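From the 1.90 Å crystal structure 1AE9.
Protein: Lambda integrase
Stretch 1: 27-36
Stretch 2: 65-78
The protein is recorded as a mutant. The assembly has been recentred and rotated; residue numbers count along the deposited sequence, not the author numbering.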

# COMPACT_ATOMS: atom_id res chain seq x y z
N MET A 27 -5.48 -18.13 -3.92
CA MET A 27 -6.78 -18.20 -4.61
C MET A 27 -7.64 -19.31 -4.00
O MET A 27 -8.81 -19.10 -3.68
CB MET A 27 -6.60 -18.45 -6.12
CG MET A 27 -6.18 -17.22 -6.91
SD MET A 27 -5.77 -17.56 -8.63
CE MET A 27 -7.42 -18.03 -9.26
N GLU A 28 -7.04 -20.48 -3.82
CA GLU A 28 -7.76 -21.61 -3.23
C GLU A 28 -8.21 -21.29 -1.81
O GLU A 28 -9.37 -21.54 -1.45
CB GLU A 28 -6.88 -22.85 -3.23
CG GLU A 28 -6.64 -23.42 -4.60
CD GLU A 28 -5.73 -24.64 -4.59
OE1 GLU A 28 -5.14 -24.95 -3.53
OE2 GLU A 28 -5.61 -25.30 -5.64
N LEU A 29 -7.31 -20.72 -1.01
CA LEU A 29 -7.63 -20.39 0.37
C LEU A 29 -8.74 -19.33 0.45
O LEU A 29 -9.59 -19.39 1.34
CB LEU A 29 -6.36 -19.92 1.09
CG LEU A 29 -6.25 -20.24 2.58
CD1 LEU A 29 -6.23 -21.76 2.79
CD2 LEU A 29 -4.97 -19.62 3.15
N ALA A 30 -8.77 -18.40 -0.49
CA ALA A 30 -9.79 -17.37 -0.51
C ALA A 30 -11.18 -17.96 -0.76
O ALA A 30 -12.16 -17.54 -0.13
CB ALA A 30 -9.47 -16.34 -1.58
N VAL A 31 -11.26 -18.91 -1.68
CA VAL A 31 -12.54 -19.54 -2.02
C VAL A 31 -13.02 -20.54 -0.96
O VAL A 31 -14.19 -20.54 -0.60
CB VAL A 31 -12.51 -20.22 -3.43
CG1 VAL A 31 -13.84 -20.94 -3.72
CG2 VAL A 31 -12.25 -19.17 -4.51
N VAL A 32 -12.12 -21.35 -0.42
CA VAL A 32 -12.53 -22.33 0.58
C VAL A 32 -12.79 -21.76 1.99
O VAL A 32 -13.54 -22.36 2.76
CB VAL A 32 -11.57 -23.56 0.60
CG1 VAL A 32 -10.29 -23.25 1.36
CG2 VAL A 32 -12.27 -24.77 1.18
N THR A 33 -12.18 -20.63 2.33
CA THR A 33 -12.41 -20.03 3.65
C THR A 33 -13.36 -18.84 3.59
O THR A 33 -13.92 -18.43 4.60
CB THR A 33 -11.10 -19.55 4.36
OG1 THR A 33 -10.58 -18.40 3.69
CG2 THR A 33 -10.04 -20.65 4.39
N GLY A 34 -13.50 -18.25 2.40
CA GLY A 34 -14.37 -17.10 2.22
C GLY A 34 -13.92 -15.83 2.94
O GLY A 34 -14.69 -14.86 3.03
N GLN A 35 -12.68 -15.80 3.43
CA GLN A 35 -12.17 -14.64 4.16
C GLN A 35 -11.61 -13.51 3.28
O GLN A 35 -11.10 -13.76 2.18
CB GLN A 35 -11.13 -15.08 5.20
CG GLN A 35 -11.68 -16.07 6.24
CD GLN A 35 -13.01 -15.61 6.84
OE1 GLN A 35 -13.09 -14.55 7.48
NE2 GLN A 35 -14.06 -16.39 6.62
N ARG A 36 -11.75 -12.28 3.76
CA ARG A 36 -11.25 -11.11 3.03
C ARG A 36 -9.74 -11.27 2.87
O ARG A 36 -9.09 -11.87 3.73
CB ARG A 36 -11.54 -9.84 3.82
CG ARG A 36 -13.02 -9.52 4.00
CD ARG A 36 -13.19 -8.18 4.67
NE ARG A 36 -14.58 -7.81 4.93
CZ ARG A 36 -15.32 -8.29 5.93
NH1 ARG A 36 -14.81 -9.16 6.80
NH2 ARG A 36 -16.56 -7.85 6.10
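Stretch 2, residues 65-78: AIPTALHIDALGIS

A helix packs well against a strand or hairpin when the extended chain offers branched aliphatic side chains to the shallow surface between successive turns, and this pair of stretches from lambda integrase is a compact example. Stretch 1 is the end of a helix, through Thr33, then Gly34, where phi becomes positive, and Gln35 and Arg36. Stretch 2 enters as a strand, 65 to 67, bends through a type I turn from Pro67 to Leu70, runs extended again through His71 and Ile72, continues to Gly76, and returns as a short strand at Ile77 and Ser78. Ile72 and Ile77 hold the two short strands together by a reciprocal pair of backbone hydrogen bonds, Ile72 N to Ile77 O at 2.7 Å and Ile77 N to Ile72 O at 3.0 Å, so that both side chains can be presented to the helix from adjoining strands.

The order of contacts gives the direction. Ile66 lies nearest Thr33, Ile72 nearest Val32, and Ile77 nearest Glu28, with CA to CA distances of 7.4, 5.8 and 6.6 Å. Stretch 2 therefore works its way back along the helix from its C-terminal end as its own sequence advances.

Val32 is the principal bump of the helix. Its CA-to-CB bond points sideways, yet the residue is covered more than any other in stretch 1, with Leu70, Ile72 and Ile77 all in contact with it. Val32 CB meets Ile77 CG2 at 3.7 Å, while Val32 CG2 lies 4.1 Å from Ile72 CG1 and 4.3 Å from Leu70 CB. Leu70 also reaches the end of the helix, its CD1 standing 3.9 Å from Val32 O. The valine thus occupies a hollow walled by three aliphatic residues.

The complementary bump is Ile77, whose CA-to-CB bond points toward the helix and whose side chain touches Glu28, Val31 and Val32. Its CG2 approaches Glu28 O at 3.9 Å as well as Val32, and its CD1 lies 4.1 Å from Val31 CB. Ile72 fills the neighbouring space: Ile72 CG1 is 3.8 Å from both Val31 O and Val32 CA, lying close over the helix backbone, and 3.9 Å from Val31 CG1. Leu75, between Ile72 and Ile77 in sequence, extends this patch, with CD1 4.3 Å from Val31 CG1.

At the C-terminal end of the helix, Ile66 fills a smaller recess formed by Thr33 and Gln35. Its CD1 is 4.2 Å from Thr33 CB and 3.9 Å from Gln35 NE2. That recess is braced from within stretch 1, since Thr33 OG1 donates to Leu29 O at 2.7 Å and Gln35 NE2 to Thr33 O at 2.9 Å.

No direct hydrogen bond joins the stretches. One water links their polar margin, donating to Glu28 OE2 at 2.9 Å and, weakly, to Gly76 O at 3.3 Å. The 456 Å² buried between them, both sides summed, is held chiefly by the fit of aliphatic shapes.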

# COMPACT_ATOMS: atom_id res chain seq x y z
N ALA A 65 -14.31 -19.79 14.11
CA ALA A 65 -13.44 -20.96 14.11
C ALA A 65 -13.86 -21.77 12.88
O ALA A 65 -14.97 -22.30 12.83
CB ALA A 65 -13.63 -21.77 15.39
N ILE A 66 -12.98 -21.81 11.87
CA ILE A 66 -13.27 -22.50 10.62
C ILE A 66 -12.75 -23.94 10.61
O ILE A 66 -11.55 -24.17 10.79
CB ILE A 66 -12.67 -21.74 9.40
CG1 ILE A 66 -13.04 -20.25 9.45
CG2 ILE A 66 -13.21 -22.33 8.09
CD1 ILE A 66 -12.40 -19.40 8.36
N PRO A 67 -13.64 -24.92 10.40
CA PRO A 67 -13.18 -26.31 10.38
C PRO A 67 -12.34 -26.55 9.13
O PRO A 67 -12.77 -26.21 8.02
CB PRO A 67 -14.50 -27.11 10.36
CG PRO A 67 -15.44 -26.19 9.64
CD PRO A 67 -15.10 -24.83 10.20
N THR A 68 -11.15 -27.12 9.31
CA THR A 68 -10.25 -27.37 8.19
C THR A 68 -10.69 -28.52 7.28
O THR A 68 -10.03 -28.83 6.29
CB THR A 68 -8.82 -27.62 8.67
OG1 THR A 68 -8.81 -28.70 9.60
CG2 THR A 68 -8.26 -26.37 9.34
N ALA A 69 -11.80 -29.15 7.62
CA ALA A 69 -12.33 -30.25 6.83
C ALA A 69 -13.16 -29.75 5.65
O ALA A 69 -13.59 -30.55 4.81
CB ALA A 69 -13.17 -31.16 7.71
N LEU A 70 -13.39 -28.44 5.58
CA LEU A 70 -14.18 -27.86 4.50
C LEU A 70 -13.64 -28.19 3.11
O LEU A 70 -12.44 -28.40 2.92
CB LEU A 70 -14.29 -26.34 4.66
CG LEU A 70 -15.32 -25.81 5.65
CD1 LEU A 70 -15.27 -24.29 5.68
CD2 LEU A 70 -16.72 -26.28 5.25
N HIS A 71 -14.56 -28.25 2.14
CA HIS A 71 -14.24 -28.54 0.75
C HIS A 71 -15.14 -27.66 -0.10
O HIS A 71 -16.26 -27.35 0.30
CB HIS A 71 -14.61 -29.99 0.37
CG HIS A 71 -13.63 -31.04 0.80
ND1 HIS A 71 -13.62 -31.58 2.07
CD2 HIS A 71 -12.68 -31.71 0.10
CE1 HIS A 71 -12.71 -32.54 2.13
NE2 HIS A 71 -12.13 -32.64 0.95
N ILE A 72 -14.64 -27.26 -1.26
CA ILE A 72 -15.44 -26.50 -2.23
C ILE A 72 -15.55 -27.51 -3.37
O ILE A 72 -14.64 -27.67 -4.18
CB ILE A 72 -14.75 -25.20 -2.71
CG1 ILE A 72 -15.02 -24.08 -1.72
CG2 ILE A 72 -15.28 -24.80 -4.10
CD1 ILE A 72 -16.43 -23.51 -1.79
N ASP A 73 -16.66 -28.24 -3.37
CA ASP A 73 -16.91 -29.27 -4.36
C ASP A 73 -16.86 -28.83 -5.81
O ASP A 73 -16.19 -29.48 -6.62
CB ASP A 73 -18.24 -29.96 -4.06
CG ASP A 73 -18.25 -30.64 -2.71
OD1 ASP A 73 -17.17 -31.09 -2.25
OD2 ASP A 73 -19.33 -30.72 -2.10
N ALA A 74 -17.50 -27.71 -6.14
CA ALA A 74 -17.54 -27.21 -7.51
C ALA A 74 -16.18 -27.04 -8.20
O ALA A 74 -16.08 -27.16 -9.43
CB ALA A 74 -18.33 -25.91 -7.57
N LEU A 75 -15.14 -26.79 -7.42
CA LEU A 75 -13.80 -26.58 -7.96
C LEU A 75 -12.79 -27.61 -7.50
O LEU A 75 -11.62 -27.56 -7.90
CB LEU A 75 -13.32 -25.17 -7.63
CG LEU A 75 -14.11 -24.03 -8.28
CD1 LEU A 75 -13.72 -22.71 -7.67
CD2 LEU A 75 -13.84 -24.03 -9.78
N GLY A 76 -13.23 -28.55 -6.68
CA GLY A 76 -12.33 -29.58 -6.18
C GLY A 76 -11.27 -29.01 -5.24
O GLY A 76 -10.12 -29.45 -5.26
N ILE A 77 -11.66 -28.05 -4.41
CA ILE A 77 -10.74 -27.44 -3.46
C ILE A 77 -10.92 -28.03 -2.08
O ILE A 77 -12.02 -28.01 -1.52
CB ILE A 77 -10.93 -25.91 -3.38
CG1 ILE A 77 -10.61 -25.26 -4.72
CG2 ILE A 77 -10.01 -25.33 -2.30
CD1 ILE A 77 -11.01 -23.80 -4.82
N SER A 78 -9.85 -28.61 -1.54
CA SER A 78 -9.89 -29.18 -0.21
C SER A 78 -9.07 -28.26 0.67
O SER A 78 -7.90 -28.02 0.39
CB SER A 78 -9.28 -30.58 -0.21
OG SER A 78 -9.07 -31.05 1.11
O HOH W 1 -7.29 -27.68 -5.39